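Local atomic coordinates of 2-hydroxyhepta-2,4-diene-1,7-dioate isomerase (Corynebacterium glutamicum, PDB entry 4DBF), a protein that probably acts as a magnesium-dependent lyase and isomerase of the fumarylacetoacetate hydrolase (FAH) family, with oxaloacetate as a likely substrate for decarboxylation. Residues S81-I86 with F110-T115; V158-T163 with I196-N201; Q224-N229 with G257-T262. All blocks are in the same frame, centred on the assembly; numbering follows the deposited sequence.

Contact 1 (S81-I86 with F110-T115); sequences SKVVAI and FLKPPT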
ATOM      1  N   SER A  81      -7.366  -1.715   2.030  1.00 21.92           N
ATOM      2  CA  SER A  81      -6.662  -1.456   0.779  1.00 23.42           C
ATOM      3  C   SER A  81      -5.263  -0.919   1.033  1.00 23.95           C
ATOM      4  O   SER A  81      -4.355  -1.233   0.337  1.00 23.86           O
ATOM      5  CB  SER A  81      -7.439  -0.531  -0.161  1.00 23.82           C
ATOM      6  OG  SER A  81      -7.178   0.790   0.084  1.00 25.62           O
ATOM      7  N   LYS A  82      -5.140  -0.122   2.063  1.00 20.71           N
ATOM      8  CA  LYS A  82      -3.865   0.308   2.548  1.00 20.01           C
ATOM      9  C   LYS A  82      -3.905   0.665   4.021  1.00 20.11           C
ATOM     10  O   LYS A  82      -4.931   0.860   4.576  1.00 20.56           O
ATOM     11  CB  LYS A  82      -3.341   1.474   1.737  1.00 19.98           C
ATOM     12  CG  LYS A  82      -4.274   2.649   1.642  1.00 21.22           C
ATOM     13  CD  LYS A  82      -3.745   3.700   0.705  1.00 19.83           C
ATOM     14  CE  LYS A  82      -4.603   4.935   0.712  1.00 21.19           C
ATOM     15  NZ  LYS A  82      -5.934   4.736   0.149  1.00 21.53           N
ATOM     16  N   VAL A  83      -2.730   0.723   4.609  1.00 20.46           N
ATOM     17  CA  VAL A  83      -2.541   1.085   5.986  1.00 19.27           C
ATOM     18  C   VAL A  83      -1.609   2.282   6.018  1.00 18.96           C
ATOM     19  O   VAL A  83      -0.512   2.208   5.551  1.00 19.57           O
ATOM     20  CB  VAL A  83      -1.939  -0.037   6.811  1.00 19.49           C
ATOM     21  CG1 VAL A  83      -1.743   0.432   8.232  1.00 20.05           C
ATOM     22  CG2 VAL A  83      -2.779  -1.270   6.698  1.00 20.37           C
ATOM     23  N   VAL A  84      -2.106   3.394   6.511  1.00 18.26           N
ATOM     24  CA  VAL A  84      -1.323   4.608   6.535  1.00 17.93           C
ATOM     25  C   VAL A  84      -0.961   4.891   7.959  1.00 19.14           C
ATOM     26  O   VAL A  84      -1.786   4.873   8.794  1.00 20.32           O
ATOM     27  CB  VAL A  84      -2.059   5.810   5.963  1.00 18.33           C
ATOM     28  CG1 VAL A  84      -1.142   7.011   5.954  1.00 18.02           C
ATOM     29  CG2 VAL A  84      -2.600   5.525   4.586  1.00 17.19           C
ATOM     30  N   ALA A  85       0.318   5.082   8.201  1.00 19.76           N
ATOM     31  CA  ALA A  85       0.815   5.210   9.531  1.00 19.07           C
ATOM     32  C   ALA A  85       1.628   6.488   9.742  1.00 19.95           C
ATOM     33  O   ALA A  85       2.205   6.974   8.851  1.00 18.92           O
ATOM     34  CB  ALA A  85       1.620   4.004   9.896  1.00 19.39           C
ATOM     35  N   ILE A  86       1.626   6.986  10.958  1.00 20.96           N
ATOM     36  CA  ILE A  86       2.344   8.200  11.310  1.00 22.01           C
ATOM     37  C   ILE A  86       3.528   7.893  12.224  1.00 21.77           C
ATOM     38  O   ILE A  86       3.376   7.301  13.257  1.00 25.41           O
ATOM     39  CB  ILE A  86       1.448   9.246  12.017  1.00 22.97           C
ATOM     40  CG1 ILE A  86       0.109   9.399  11.328  1.00 25.12           C
ATOM     41  CG2 ILE A  86       2.123  10.589  12.068  1.00 19.54           C
ATOM     42  CD1 ILE A  86       0.222   9.782   9.886  1.00 25.85           C
ATOM     43  N   PHE A 110       3.808   7.123   6.636  1.00 20.10           N
ATOM     44  CA  PHE A 110       4.341   6.000   5.894  1.00 18.74           C
ATOM     45  C   PHE A 110       3.270   4.932   5.660  1.00 18.90           C
ATOM     46  O   PHE A 110       2.181   5.026   6.167  1.00 17.63           O
ATOM     47  CB  PHE A 110       5.616   5.445   6.528  1.00 19.00           C
ATOM     48  CG  PHE A 110       5.414   4.793   7.836  1.00 18.89           C
ATOM     49  CD1 PHE A 110       5.370   5.517   8.966  1.00 18.09           C
ATOM     50  CD2 PHE A 110       5.293   3.456   7.926  1.00 18.29           C
ATOM     51  CE1 PHE A 110       5.169   4.933  10.170  1.00 18.54           C
ATOM     52  CE2 PHE A 110       5.083   2.858   9.121  1.00 17.64           C
ATOM     53  CZ  PHE A 110       5.013   3.593  10.250  1.00 19.12           C
ATOM     54  N   LEU A 111       3.613   3.950   4.862  1.00 18.34           N
ATOM     55  CA  LEU A 111       2.673   2.903   4.506  1.00 18.30           C
ATOM     56  C   LEU A 111       3.098   1.547   5.022  1.00 19.71           C
ATOM     57  O   LEU A 111       4.233   1.257   4.989  1.00 17.15           O
ATOM     58  CB  LEU A 111       2.509   2.836   3.008  1.00 18.09           C
ATOM     59  CG  LEU A 111       2.032   4.107   2.309  1.00 19.21           C
ATOM     60  CD1 LEU A 111       2.132   4.046   0.816  1.00 19.32           C
ATOM     61  CD2 LEU A 111       0.650   4.441   2.739  1.00 18.88           C
ATOM     62  N   LYS A 112       2.137   0.750   5.465  1.00 18.79           N
ATOM     63  CA  LYS A 112       2.322  -0.679   5.655  1.00 18.05           C
ATOM     64  C   LYS A 112       1.458  -1.372   4.612  1.00 19.98           C
ATOM     65  O   LYS A 112       0.383  -0.955   4.385  1.00 19.84           O
ATOM     66  CB  LYS A 112       1.929  -1.148   7.051  1.00 18.70           C
ATOM     67  CG  LYS A 112       2.839  -0.735   8.187  1.00 20.96           C
ATOM     68  CD  LYS A 112       2.235  -0.971   9.555  1.00 20.76           C
ATOM     69  CE  LYS A 112       2.565  -2.317  10.152  1.00 21.48           C
ATOM     70  NZ  LYS A 112       3.897  -2.427  10.746  1.00 21.43           N
ATOM     71  N   PRO A 113       1.975  -2.404   3.969  1.00 18.43           N
ATOM     72  CA  PRO A 113       1.249  -3.092   2.925  1.00 18.17           C
ATOM     73  C   PRO A 113       0.171  -3.964   3.533  1.00 18.42           C
ATOM     74  O   PRO A 113       0.357  -4.397   4.629  1.00 18.13           O
ATOM     75  CB  PRO A 113       2.319  -3.951   2.308  1.00 17.45           C
ATOM     76  CG  PRO A 113       3.158  -4.329   3.438  1.00 18.18           C
ATOM     77  CD  PRO A 113       3.196  -3.131   4.321  1.00 18.71           C
ATOM     78  N   PRO A 114      -0.915  -4.201   2.805  1.00 20.22           N
ATOM     79  CA  PRO A 114      -2.032  -5.025   3.286  1.00 20.74           C
ATOM     80  C   PRO A 114      -1.643  -6.436   3.709  1.00 20.71           C
ATOM     81  O   PRO A 114      -2.224  -7.042   4.559  1.00 19.97           O
ATOM     82  CB  PRO A 114      -2.961  -5.087   2.083  1.00 23.77           C
ATOM     83  CG  PRO A 114      -2.634  -3.901   1.302  1.00 24.86           C
ATOM     84  CD  PRO A 114      -1.185  -3.641   1.494  1.00 18.85           C
ATOM     85  N   THR A 115      -0.608  -6.914   3.075  1.00 18.81           N
ATOM     86  CA  THR A 115      -0.026  -8.180   3.369  1.00 20.88           C
ATOM     87  C   THR A 115       0.629  -8.275   4.746  1.00 20.18           C
ATOM     88  O   THR A 115       0.891  -9.321   5.205  1.00 22.09           O
ATOM     89  CB  THR A 115       0.971  -8.578   2.276  1.00 21.12           C
ATOM     90  OG1 THR A 115       1.751  -7.467   1.908  1.00 20.94           O
ATOM     91  CG2 THR A 115       0.234  -9.043   1.096  1.00 23.38           C
TER
HETATM   92  O   HOH W   1      -0.522   0.473   2.618  1.00 29.77           O
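A85 CB lies over one face of the F110 ring, and that ring is worth following outward from its CB. CG lies between the backbone N and the carbonyl carbon (chi1 68°), which swings the ring over the neighbouring strand. CD1 passes A85 O at 3.5 Å. CE1 lies about equally close to A85 O and A85 CB, and the tip, CZ, comes closest, 3.4 Å from A85 CB. The methyl is thus over a ring face, 22° off the normal, in a CH-pi contact offset toward the rim. The backbones of the two residues are joined both ways: F110 N donates to A85 O at 2.7 Å, and A85 N to F110 O at 2.8 Å and nearly straight (172°). This is one hydrogen-bonded pair of an antiparallel ladder in the FAH-family domain, whose strand 83-87 is also paired, in parallel, with strand 253-255. Two residues on, K112 N reaches V83 O at 3.0 Å, and past it a water accepts from V83 N. V83 and K112 bring their CB atoms to 4.0 Å on the same face as A85 and F110. K112 then bends away at chi3 and chi4; its NZ donates to K184 O and F189 O and forms a salt bridge with D167, a magnesium ligand. On the other face V84 and L111 run alongside each other in the same direction, with V84 CG2 3.9 Å from L111 CD2. Beyond the ladder, P114 CG rests 3.3 Å from S81 O.

Contact 2 (V158-T163 with I196-N201); sequences VVLGFT and IETDIN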
ATOM      1  N   VAL A 158     -15.909  10.673   8.645  1.00 26.16           N
ATOM      2  CA  VAL A 158     -15.288   9.674   7.791  1.00 25.93           C
ATOM      3  C   VAL A 158     -14.807   8.428   8.514  1.00 25.53           C
ATOM      4  O   VAL A 158     -14.357   7.523   7.880  1.00 25.87           O
ATOM      5  CB  VAL A 158     -14.106  10.231   6.983  1.00 25.55           C
ATOM      6  CG1 VAL A 158     -14.496  11.361   6.084  1.00 27.87           C
ATOM      7  CG2 VAL A 158     -12.945  10.584   7.861  1.00 26.88           C
ATOM      8  N   VAL A 159     -14.874   8.408   9.829  1.00 24.66           N
ATOM      9  CA  VAL A 159     -14.434   7.228  10.526  1.00 24.46           C
ATOM     10  C   VAL A 159     -15.543   6.247  10.932  1.00 24.72           C
ATOM     11  O   VAL A 159     -16.543   6.616  11.486  1.00 23.68           O
ATOM     12  CB  VAL A 159     -13.356   7.454  11.620  1.00 27.34           C
ATOM     13  CG1 VAL A 159     -12.687   8.803  11.597  1.00 25.51           C
ATOM     14  CG2 VAL A 159     -13.724   6.926  12.979  1.00 27.69           C
ATOM     15  N   LEU A 160     -15.312   4.995  10.606  1.00 21.22           N
ATOM     16  CA  LEU A 160     -16.156   3.935  11.033  1.00 22.85           C
ATOM     17  C   LEU A 160     -16.006   3.703  12.522  1.00 23.19           C
ATOM     18  O   LEU A 160     -16.955   3.604  13.199  1.00 21.85           O
ATOM     19  CB  LEU A 160     -15.860   2.646  10.280  1.00 23.03           C
ATOM     20  CG  LEU A 160     -16.632   1.418  10.699  1.00 25.84           C
ATOM     21  CD1 LEU A 160     -18.114   1.553  10.546  1.00 29.39           C
ATOM     22  CD2 LEU A 160     -16.138   0.117  10.118  1.00 26.81           C
ATOM     23  N   GLY A 161     -14.785   3.573  12.979  1.00 20.92           N
ATOM     24  CA  GLY A 161     -14.546   3.325  14.384  1.00 21.86           C
ATOM     25  C   GLY A 161     -13.073   3.163  14.684  1.00 20.46           C
ATOM     26  O   GLY A 161     -12.200   3.463  13.826  1.00 19.89           O
ATOM     27  N   PHE A 162     -12.795   2.706  15.901  1.00 20.80           N
ATOM     28  CA  PHE A 162     -11.419   2.649  16.374  1.00 21.59           C
ATOM     29  C   PHE A 162     -11.087   1.184  16.565  1.00 21.90           C
ATOM     30  O   PHE A 162     -11.962   0.420  16.918  1.00 22.35           O
ATOM     31  CB  PHE A 162     -11.237   3.368  17.746  1.00 22.36           C
ATOM     32  CG  PHE A 162     -11.208   4.875  17.627  1.00 25.90           C
ATOM     33  CD1 PHE A 162     -10.671   5.497  16.508  1.00 28.88           C
ATOM     34  CD2 PHE A 162     -11.725   5.681  18.644  1.00 30.29           C
ATOM     35  CE1 PHE A 162     -10.688   6.918  16.380  1.00 33.63           C
ATOM     36  CE2 PHE A 162     -11.691   7.095  18.533  1.00 28.32           C
ATOM     37  CZ  PHE A 162     -11.185   7.694  17.388  1.00 28.98           C
ATOM     38  N   THR A 163      -9.820   0.810  16.352  1.00 20.32           N
ATOM     39  CA  THR A 163      -9.354  -0.513  16.734  1.00 21.15           C
ATOM     40  C   THR A 163      -7.928  -0.411  17.239  1.00 20.44           C
ATOM     41  O   THR A 163      -7.434   0.679  17.416  1.00 19.31           O
ATOM     42  CB  THR A 163      -9.566  -1.546  15.536  1.00 22.00           C
ATOM     43  OG1 THR A 163      -9.307  -2.867  16.015  1.00 23.83           O
ATOM     44  CG2 THR A 163      -8.667  -1.211  14.371  1.00 22.54           C
ATOM     45  N   ILE A 196     -13.768  -3.436  15.881  1.00 19.06           N
ATOM     46  CA  ILE A 196     -13.803  -2.034  15.606  1.00 19.73           C
ATOM     47  C   ILE A 196     -14.920  -1.404  16.514  1.00 22.91           C
ATOM     48  O   ILE A 196     -16.095  -1.812  16.458  1.00 22.88           O
ATOM     49  CB  ILE A 196     -14.115  -1.799  14.152  1.00 18.42           C
ATOM     50  CG1 ILE A 196     -12.920  -2.326  13.271  1.00 18.32           C
ATOM     51  CG2 ILE A 196     -14.390  -0.286  13.887  1.00 21.11           C
ATOM     52  CD1 ILE A 196     -13.329  -2.412  11.854  1.00 20.09           C
ATOM     53  N   GLU A 197     -14.512  -0.461  17.360  1.00 22.54           N
ATOM     54  CA  GLU A 197     -15.465   0.219  18.270  1.00 24.16           C
ATOM     55  C   GLU A 197     -16.012   1.432  17.532  1.00 23.49           C
ATOM     56  O   GLU A 197     -15.272   2.375  17.266  1.00 23.21           O
ATOM     57  CB  GLU A 197     -14.794   0.659  19.574  1.00 25.53           C
ATOM     58  CG  GLU A 197     -15.749   1.509  20.511  1.00 27.62           C
ATOM     59  CD  GLU A 197     -17.049   0.730  20.833  1.00 25.05           C
ATOM     60  OE1 GLU A 197     -16.988  -0.273  21.574  1.00 29.66           O
ATOM     61  OE2 GLU A 197     -18.123   1.057  20.316  1.00 27.96           O
ATOM     62  N   THR A 198     -17.297   1.415  17.199  1.00 24.10           N
ATOM     63  CA  THR A 198     -17.882   2.496  16.369  1.00 26.43           C
ATOM     64  C   THR A 198     -18.443   3.648  17.280  1.00 28.62           C
ATOM     65  O   THR A 198     -18.684   4.756  16.816  1.00 28.84           O
ATOM     66  CB  THR A 198     -19.018   2.014  15.483  1.00 26.73           C
ATOM     67  OG1 THR A 198     -20.163   1.707  16.308  1.00 30.09           O
ATOM     68  CG2 THR A 198     -18.576   0.761  14.620  1.00 25.98           C
ATOM     69  N   ASP A 199     -18.605   3.395  18.567  1.00 30.48           N
ATOM     70  CA  ASP A 199     -19.006   4.529  19.490  1.00 33.51           C
ATOM     71  C   ASP A 199     -17.734   5.325  19.783  1.00 32.89           C
ATOM     72  O   ASP A 199     -17.112   5.160  20.802  1.00 31.92           O
ATOM     73  CB  ASP A 199     -19.667   3.971  20.770  1.00 34.09           C
ATOM     74  CG  ASP A 199     -20.143   5.076  21.761  1.00 39.00           C
ATOM     75  OD1 ASP A 199     -20.060   6.300  21.462  1.00 40.46           O
ATOM     76  OD2 ASP A 199     -20.558   4.650  22.862  1.00 41.86           O
ATOM     77  N   ILE A 200     -17.312   6.164  18.855  1.00 35.56           N
ATOM     78  CA  ILE A 200     -16.000   6.798  19.034  1.00 38.40           C
ATOM     79  C   ILE A 200     -15.947   7.872  20.134  1.00 40.10           C
ATOM     80  O   ILE A 200     -14.866   8.192  20.641  1.00 38.84           O
ATOM     81  CB  ILE A 200     -15.430   7.346  17.735  1.00 40.29           C
ATOM     82  CG1 ILE A 200     -16.440   8.272  17.058  1.00 41.85           C
ATOM     83  CG2 ILE A 200     -14.947   6.180  16.802  1.00 38.17           C
ATOM     84  CD1 ILE A 200     -15.727   9.408  16.369  1.00 43.05           C
ATOM     85  N   ASN A 201     -17.108   8.417  20.495  1.00 41.64           N
ATOM     86  CA  ASN A 201     -17.205   9.287  21.682  1.00 44.35           C
ATOM     87  C   ASN A 201     -16.953   8.623  23.008  1.00 45.01           C
ATOM     88  O   ASN A 201     -16.609   9.298  23.979  1.00 46.95           O
ATOM     89  CB  ASN A 201     -18.552   9.995  21.714  1.00 44.51           C
ATOM     90  CG  ASN A 201     -18.487  11.305  21.022  1.00 48.25           C
ATOM     91  OD1 ASN A 201     -18.809  12.335  21.617  1.00 51.54           O
ATOM     92  ND2 ASN A 201     -17.973  11.306  19.793  1.00 48.65           N
TER
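I200 drops its CG2 methyl onto one face of the F162 ring, the two side chains crossing at about a right angle. The methyl stands 3.8 Å from the ring centroid and 15° off the normal, a CH-pi contact displaced toward the CD2 side. With CG1 between the backbone N and the carbonyl carbon (chi1 53°), it is CG2 that is left to face the strand, where it also meets G161 CA and V159 CG2. L160 goes to the other side of the strand and crosses I196 at a similarly steep angle, L160 CD2 lying 4.2 Å from I196 CD1, while T198 slants across its CD1 branch. Between these groups G161 CA comes to 3.1 Å from E197 O and 3.6 Å from I196 CG2. F162 and E197 form the hydrogen-bonded pair: E197 N to F162 O at 2.7 Å in the carbonyl plane, F162 N to E197 O at 2.8 Å with the donor tilted well out of it. E197 then bends back so that OE2, by its anti lone pair, takes D199 N, at the centre of an inverse gamma turn. Strand 159-170 thus lies between 190-197 and 133-143, antiparallel to each, and L160 and G161 both face V142 of the latter, a classic beta bulge.

Contact 3 (Q224-N229 with G257-T262); sequences QDSNSN and GSPAGT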
ATOM      1  N   GLN A 224       5.245  -0.816  27.487  1.00 29.94           N
ATOM      2  CA  GLN A 224       4.718   0.421  26.934  1.00 29.93           C
ATOM      3  C   GLN A 224       3.571   0.966  27.769  1.00 30.12           C
ATOM      4  O   GLN A 224       2.688   0.263  28.123  1.00 30.17           O
ATOM      5  CB  GLN A 224       4.276   0.299  25.467  1.00 27.87           C
ATOM      6  CG  GLN A 224       3.785   1.599  24.854  1.00 25.11           C
ATOM      7  CD  GLN A 224       3.067   1.433  23.520  1.00 28.93           C
ATOM      8  OE1 GLN A 224       2.224   2.211  23.170  1.00 30.50           O
ATOM      9  NE2 GLN A 224       3.429   0.437  22.785  1.00 22.44           N
ATOM     10  N   ASP A 225       3.614   2.251  28.034  1.00 30.35           N
ATOM     11  CA  ASP A 225       2.687   2.887  28.912  1.00 33.48           C
ATOM     12  C   ASP A 225       2.555   4.327  28.459  1.00 33.44           C
ATOM     13  O   ASP A 225       3.159   5.210  29.015  1.00 34.19           O
ATOM     14  CB  ASP A 225       3.261   2.828  30.311  1.00 34.92           C
ATOM     15  CG  ASP A 225       2.275   3.179  31.383  1.00 40.19           C
ATOM     16  OD1 ASP A 225       1.109   3.400  31.121  1.00 42.25           O
ATOM     17  OD2 ASP A 225       2.702   3.220  32.530  1.00 45.91           O
ATOM     18  N   SER A 226       1.768   4.526  27.424  1.00 31.73           N
ATOM     19  CA  SER A 226       1.630   5.791  26.759  1.00 31.02           C
ATOM     20  C   SER A 226       0.192   6.303  26.843  1.00 30.37           C
ATOM     21  O   SER A 226      -0.649   5.671  27.400  1.00 29.05           O
ATOM     22  CB  SER A 226       2.070   5.646  25.303  1.00 31.61           C
ATOM     23  OG  SER A 226       1.293   4.721  24.615  1.00 33.10           O
ATOM     24  N   ASN A 227      -0.060   7.469  26.297  1.00 30.55           N
ATOM     25  CA  ASN A 227      -1.394   8.017  26.315  1.00 32.91           C
ATOM     26  C   ASN A 227      -1.648   8.792  25.060  1.00 33.16           C
ATOM     27  O   ASN A 227      -0.784   9.459  24.608  1.00 34.99           O
ATOM     28  CB  ASN A 227      -1.575   8.876  27.539  1.00 32.41           C
ATOM     29  CG  ASN A 227      -2.999   9.231  27.792  1.00 36.29           C
ATOM     30  OD1 ASN A 227      -3.573  10.000  27.084  1.00 38.49           O
ATOM     31  ND2 ASN A 227      -3.550   8.697  28.836  1.00 32.49           N
ATOM     32  N   SER A 228      -2.834   8.678  24.488  1.00 34.15           N
ATOM     33  CA  SER A 228      -3.163   9.418  23.256  1.00 34.61           C
ATOM     34  C   SER A 228      -3.024  10.924  23.387  1.00 35.19           C
ATOM     35  O   SER A 228      -2.978  11.645  22.402  1.00 34.76           O
ATOM     36  CB  SER A 228      -4.575   9.093  22.798  1.00 35.73           C
ATOM     37  OG  SER A 228      -5.477   9.708  23.662  1.00 35.98           O
ATOM     38  N   ASN A 229      -3.015  11.421  24.616  1.00 36.04           N
ATOM     39  CA  ASN A 229      -2.809  12.835  24.812  1.00 36.51           C
ATOM     40  C   ASN A 229      -1.348  13.251  24.645  1.00 35.39           C
ATOM     41  O   ASN A 229      -1.049  14.426  24.743  1.00 36.10           O
ATOM     42  CB  ASN A 229      -3.413  13.270  26.161  1.00 37.57           C
ATOM     43  CG  ASN A 229      -2.583  12.811  27.360  1.00 38.49           C
ATOM     44  OD1 ASN A 229      -1.348  12.625  27.277  1.00 38.91           O
ATOM     45  ND2 ASN A 229      -3.258  12.657  28.494  1.00 39.02           N
ATOM     46  N   GLY A 257       0.063   6.394  15.925  1.00 21.94           N
ATOM     47  CA  GLY A 257       1.410   6.604  16.448  1.00 22.67           C
ATOM     48  C   GLY A 257       1.655   5.988  17.810  1.00 23.03           C
ATOM     49  O   GLY A 257       0.751   5.366  18.409  1.00 23.73           O
ATOM     50  N   SER A 258       2.906   6.128  18.275  1.00 22.92           N
ATOM     51  CA  SER A 258       3.361   5.543  19.542  1.00 23.61           C
ATOM     52  C   SER A 258       4.728   6.137  19.881  1.00 24.17           C
ATOM     53  O   SER A 258       5.383   6.710  19.008  1.00 23.93           O
ATOM     54  CB  SER A 258       3.502   4.028  19.446  1.00 21.94           C
ATOM     55  OG  SER A 258       4.560   3.646  18.629  1.00 24.37           O
ATOM     56  N   PRO A 259       5.202   5.914  21.119  1.00 27.19           N
ATOM     57  CA  PRO A 259       6.626   6.223  21.406  1.00 29.16           C
ATOM     58  C   PRO A 259       7.426   5.412  20.432  1.00 30.53           C
ATOM     59  O   PRO A 259       7.016   4.294  20.102  1.00 31.57           O
ATOM     60  CB  PRO A 259       6.858   5.630  22.825  1.00 30.44           C
ATOM     61  CG  PRO A 259       5.565   5.603  23.440  1.00 30.99           C
ATOM     62  CD  PRO A 259       4.489   5.438  22.315  1.00 27.50           C
ATOM     63  N   ALA A 260       8.555   5.947  19.984  1.00 32.02           N
ATOM     64  CA  ALA A 260       9.415   5.364  18.956  1.00 32.78           C
ATOM     65  C   ALA A 260      10.382   4.240  19.411  1.00 34.52           C
ATOM     66  O   ALA A 260      11.189   3.740  18.597  1.00 34.84           O
ATOM     67  CB  ALA A 260      10.217   6.456  18.331  1.00 33.68           C
ATOM     68  N   GLY A 261      10.308   3.846  20.670  1.00 33.33           N
ATOM     69  CA  GLY A 261      11.139   2.749  21.150  1.00 34.01           C
ATOM     70  C   GLY A 261      10.530   1.985  22.289  1.00 33.79           C
ATOM     71  O   GLY A 261      10.228   2.565  23.341  1.00 36.29           O
ATOM     72  N   THR A 262      10.327   0.692  22.112  1.00 32.06           N
ATOM     73  CA  THR A 262       9.753  -0.085  23.191  1.00 32.90           C
ATOM     74  C   THR A 262      10.652  -1.209  23.754  1.00 33.92           C
ATOM     75  O   THR A 262      11.403  -0.966  24.668  1.00 34.50           O
ATOM     76  CB  THR A 262       8.426  -0.669  22.722  1.00 32.94           C
ATOM     77  OG1 THR A 262       8.662  -1.480  21.554  1.00 31.21           O
ATOM     78  CG2 THR A 262       7.374   0.480  22.387  1.00 32.56           C
TER
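Beside the magnesium site the loop 257-262 leans on strand 219-227, and the touch is made by the P259 ring against S226 and by P259 and T262 against Q224. P259 meets S226 with CD and CG: P259 CD lies 3.9 Å from S226 CB and 4.0 Å from S226 OG, and P259 CG is 4.0 Å from S226 CB. S226 OG is hydrogen-bonded to I210 O. Q224 approaches extended, CG anti to the backbone N (chi1 -177°), and its side chain runs slantwise to P259 and T262, with the terminal amide near T262 CG2. No hydrogen bond spans the two segments, so the fit rests on van der Waals contact. The strand, which ends in an Asx turn at N227, is an outermost one within this chain of a five-strand sheet in the FAH-family domain, and the loop follows strand 253-255 of the other sheet system, so the contact joins the two. On the loop side, the S258 side chain comes within about 4 Å, nearest atoms, of the magnesium ion and packs against its ligands E136 and E138. S258 OG donates to P259 O at 2.9 Å from well above the carbonyl plane, a bond from the serine hydroxyl to the carbonyl of the next residue. T262, whose methyl meets the end of Q224, is pinned in turn through OG1 to F135 O, and F135 also touches the Q224 side chain.

In the fold
Starting from the N terminus, contact 1 comes first: strands 83-87 and 108-112 close an excursion of mostly loop, part of it, 93-103, not modelled. Contact 2 follows, with strands 159-170 and 190-197 closing a loop that carries helices 171-177 and 181-185. Contact 3 is last, and between its segments lie helix 235-243 and strand 253-255. The three loops run in series, with no nesting or crossing. They are linked through shared neighbours: strand 253-255 also pairs with 133-143, which pairs with 159-170 of contact 2, and helix 235-243 packs on residues of both contacts 1 and 2. Contacts 1 and 3 both border the magnesium site, whereas contact 2 joins strands farther from it.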